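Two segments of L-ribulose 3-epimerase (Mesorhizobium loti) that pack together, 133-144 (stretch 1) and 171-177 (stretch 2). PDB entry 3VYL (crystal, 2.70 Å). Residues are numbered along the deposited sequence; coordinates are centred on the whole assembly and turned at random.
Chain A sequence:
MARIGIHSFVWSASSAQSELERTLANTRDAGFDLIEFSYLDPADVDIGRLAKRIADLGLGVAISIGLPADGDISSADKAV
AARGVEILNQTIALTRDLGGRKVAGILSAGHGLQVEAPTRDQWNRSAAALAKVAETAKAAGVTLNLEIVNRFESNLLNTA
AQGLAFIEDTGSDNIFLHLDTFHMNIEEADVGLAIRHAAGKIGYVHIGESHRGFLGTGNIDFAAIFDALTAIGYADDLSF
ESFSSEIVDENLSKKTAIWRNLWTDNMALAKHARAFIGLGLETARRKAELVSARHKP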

# COMPACT_ATOMS: atom_id res chain seq x y z
N VAL A 133 -15.09 -7.23 38.08
CA VAL A 133 -15.35 -8.47 37.36
C VAL A 133 -14.04 -9.13 36.95
O VAL A 133 -13.98 -10.36 36.75
N ALA A 134 -12.99 -8.32 36.83
CA ALA A 134 -11.64 -8.80 36.53
C ALA A 134 -11.07 -9.65 37.66
O ALA A 134 -10.38 -10.65 37.41
N GLU A 135 -11.36 -9.26 38.90
CA GLU A 135 -10.97 -10.06 40.06
C GLU A 135 -11.64 -11.43 40.03
O GLU A 135 -10.98 -12.46 40.24
N THR A 136 -12.95 -11.45 39.73
CA THR A 136 -13.69 -12.71 39.59
C THR A 136 -13.02 -13.55 38.51
O THR A 136 -12.84 -14.76 38.69
N ALA A 137 -12.66 -12.90 37.41
CA ALA A 137 -12.04 -13.57 36.28
C ALA A 137 -10.67 -14.16 36.66
O ALA A 137 -10.36 -15.31 36.32
N LYS A 138 -9.87 -13.37 37.38
CA LYS A 138 -8.55 -13.83 37.82
C LYS A 138 -8.68 -15.13 38.62
O LYS A 138 -8.07 -16.15 38.27
N ALA A 139 -9.50 -15.08 39.67
CA ALA A 139 -9.80 -16.25 40.51
C ALA A 139 -10.19 -17.47 39.68
O ALA A 139 -9.82 -18.59 40.02
N ALA A 140 -10.92 -17.25 38.59
CA ALA A 140 -11.32 -18.36 37.73
C ALA A 140 -10.24 -18.79 36.73
O ALA A 140 -10.43 -19.74 35.97
N GLY A 141 -9.10 -18.11 36.76
CA GLY A 141 -7.97 -18.41 35.87
C GLY A 141 -8.20 -17.95 34.44
O GLY A 141 -7.87 -18.67 33.48
N VAL A 142 -8.79 -16.76 34.29
CA VAL A 142 -9.13 -16.20 32.98
C VAL A 142 -8.90 -14.69 32.89
O VAL A 142 -9.10 -13.95 33.84
N THR A 143 -8.48 -14.25 31.71
CA THR A 143 -8.23 -12.83 31.45
C THR A 143 -9.48 -12.17 30.84
O THR A 143 -10.28 -12.85 30.20
N LEU A 144 -9.66 -10.88 31.08
CA LEU A 144 -10.69 -10.12 30.37
C LEU A 144 -10.05 -9.28 29.24
O LEU A 144 -9.18 -8.43 29.49
N GLY A 171 -7.50 0.31 36.86
CA GLY A 171 -6.47 -0.04 37.82
C GLY A 171 -6.16 -1.52 37.83
O GLY A 171 -5.33 -1.97 38.62
N SER A 172 -6.81 -2.28 36.96
CA SER A 172 -6.61 -3.71 36.94
C SER A 172 -5.39 -4.17 36.14
O SER A 172 -4.89 -3.45 35.27
N ASP A 173 -4.92 -5.37 36.47
CA ASP A 173 -3.90 -6.06 35.70
C ASP A 173 -4.42 -7.39 35.14
O ASP A 173 -3.64 -8.29 34.82
N ASN A 174 -5.75 -7.53 35.06
CA ASN A 174 -6.35 -8.66 34.37
C ASN A 174 -7.28 -8.21 33.24
O ASN A 174 -8.08 -8.98 32.70
N ILE A 175 -7.17 -6.94 32.88
CA ILE A 175 -7.91 -6.41 31.74
C ILE A 175 -6.95 -6.02 30.61
O ILE A 175 -6.12 -5.12 30.76
N PHE A 176 -7.08 -6.72 29.49
CA PHE A 176 -6.28 -6.46 28.30
C PHE A 176 -7.13 -5.98 27.12
O PHE A 176 -8.35 -5.83 27.24
N LEU A 177 -6.48 -5.74 25.99
CA LEU A 177 -7.16 -5.31 24.77
C LEU A 177 -7.44 -6.45 23.81
O LEU A 177 -6.61 -7.35 23.62

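A buried side-chain amide can tie a helix to the loop that follows it, and N174 of L-ribulose 3-epimerase is a clear example. Its CA-to-CB bond points toward the first stretch, and with chi1 in the t rotamer (-159°) its amide nitrogen reaches between the helix and the loop residue V142 just before the strand. There N174 ND2 donates to V142 O at 2.7 Å and to A134 O at 3.2 Å, both nearly linear. A134 O already accepts the helical hydrogen bond from K138 N at 2.8 Å, so the amide shares this carbonyl without displacing the helix's own bond.

Between two exposed residues, K138 NZ forms a salt bridge with D173 OD2 at 3.1 Å. The lysine leaves its backbone sideways, and its chain, t, t, m, t with a bend at chi3, carries the charge across; D173, p at chi1, also starts sideways before its carboxylate comes nearer.

Backbone pairing continues where the side-chain amide leaves off. L144 N donates to N174 O at 3.0 Å and F176 N to L144 O at 2.7 Å, the two bonds flanking I175 in a parallel bridge. L144 and I175, both m,t, consequently project from the same face of the sheet, where L144 CD1 lies 4.2 Å from I175 CG1.

The apolar packing extends from this face to the helix. A134 points toward the second stretch, its CB 3.7 Å from I175 CG1. A134 CB also makes a van der Waals contact with the hydroxyl S172 OG at 3.6 Å. That hydroxyl, placed by a t rotamer, accepts from N174 N at 2.8 Å, a bond within its own stretch, across the loop before the strand. T143, in rotamer p, sets its CG2 at the edge of the F176 ring, 3.8 Å from F176 CE2, while T143 OG1 is hydrogen-bonded elsewhere in the structure.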

# COMPACT_ATOMS: atom_id res chain seq x y z
CB VAL A 133 -16.26 -8.21 36.15
CG1 VAL A 133 -16.62 -9.51 35.44
CG2 VAL A 133 -17.53 -7.49 36.59
CB ALA A 134 -10.71 -7.63 36.22
CB GLU A 135 -11.26 -9.35 41.39
CG GLU A 135 -10.48 -8.05 41.61
CD GLU A 135 -9.00 -8.17 41.27
OE1 GLU A 135 -8.34 -9.16 41.70
OE2 GLU A 135 -8.49 -7.27 40.57
CB THR A 136 -15.16 -12.47 39.18
OG1 THR A 136 -15.85 -11.77 40.22
CG2 THR A 136 -15.87 -13.79 38.89
CB ALA A 137 -11.93 -12.62 35.10
CB LYS A 138 -7.83 -12.76 38.66
CG LYS A 138 -6.32 -12.97 38.75
CD LYS A 138 -5.67 -12.10 39.82
CE LYS A 138 -5.46 -10.67 39.34
NZ LYS A 138 -4.39 -9.98 40.11
CB ALA A 139 -10.88 -15.92 41.53
CB ALA A 140 -12.62 -18.03 37.01
CB VAL A 142 -10.58 -16.52 32.51
CG1 VAL A 142 -10.83 -18.03 32.44
CG2 VAL A 142 -11.62 -15.82 33.37
CB THR A 143 -7.07 -12.68 30.47
OG1 THR A 143 -7.31 -13.51 29.32
CG2 THR A 143 -5.77 -13.12 31.13
CB LEU A 144 -11.47 -9.19 31.31
CG LEU A 144 -12.38 -9.64 32.47
CD1 LEU A 144 -13.08 -8.42 33.07
CD2 LEU A 144 -13.41 -10.71 32.10
CB SER A 172 -7.85 -4.43 36.43
OG SER A 172 -7.58 -5.82 36.29
CB ASP A 173 -2.64 -6.27 36.54
CG ASP A 173 -2.91 -7.02 37.85
OD1 ASP A 173 -2.46 -6.52 38.90
OD2 ASP A 173 -3.58 -8.08 37.82
CB ASN A 174 -7.05 -9.61 35.34
CG ASN A 174 -7.24 -11.00 34.76
OD1 ASN A 174 -6.42 -11.47 33.97
ND2 ASN A 174 -8.34 -11.66 35.12
CB ILE A 175 -8.84 -5.25 32.15
CG1 ILE A 175 -9.90 -5.74 33.14
CG2 ILE A 175 -9.51 -4.65 30.92
CD1 ILE A 175 -10.67 -4.64 33.83
CB PHE A 176 -5.47 -7.70 27.93
CG PHE A 176 -4.56 -8.17 29.03
CD1 PHE A 176 -3.40 -7.47 29.34
CD2 PHE A 176 -4.86 -9.32 29.76
CE1 PHE A 176 -2.56 -7.90 30.36
CE2 PHE A 176 -4.02 -9.76 30.78
CZ PHE A 176 -2.87 -9.05 31.07
CB LEU A 177 -6.37 -4.23 24.03
CG LEU A 177 -6.25 -2.85 24.65
CD1 LEU A 177 -5.31 -2.03 23.78
CD2 LEU A 177 -7.61 -2.18 24.79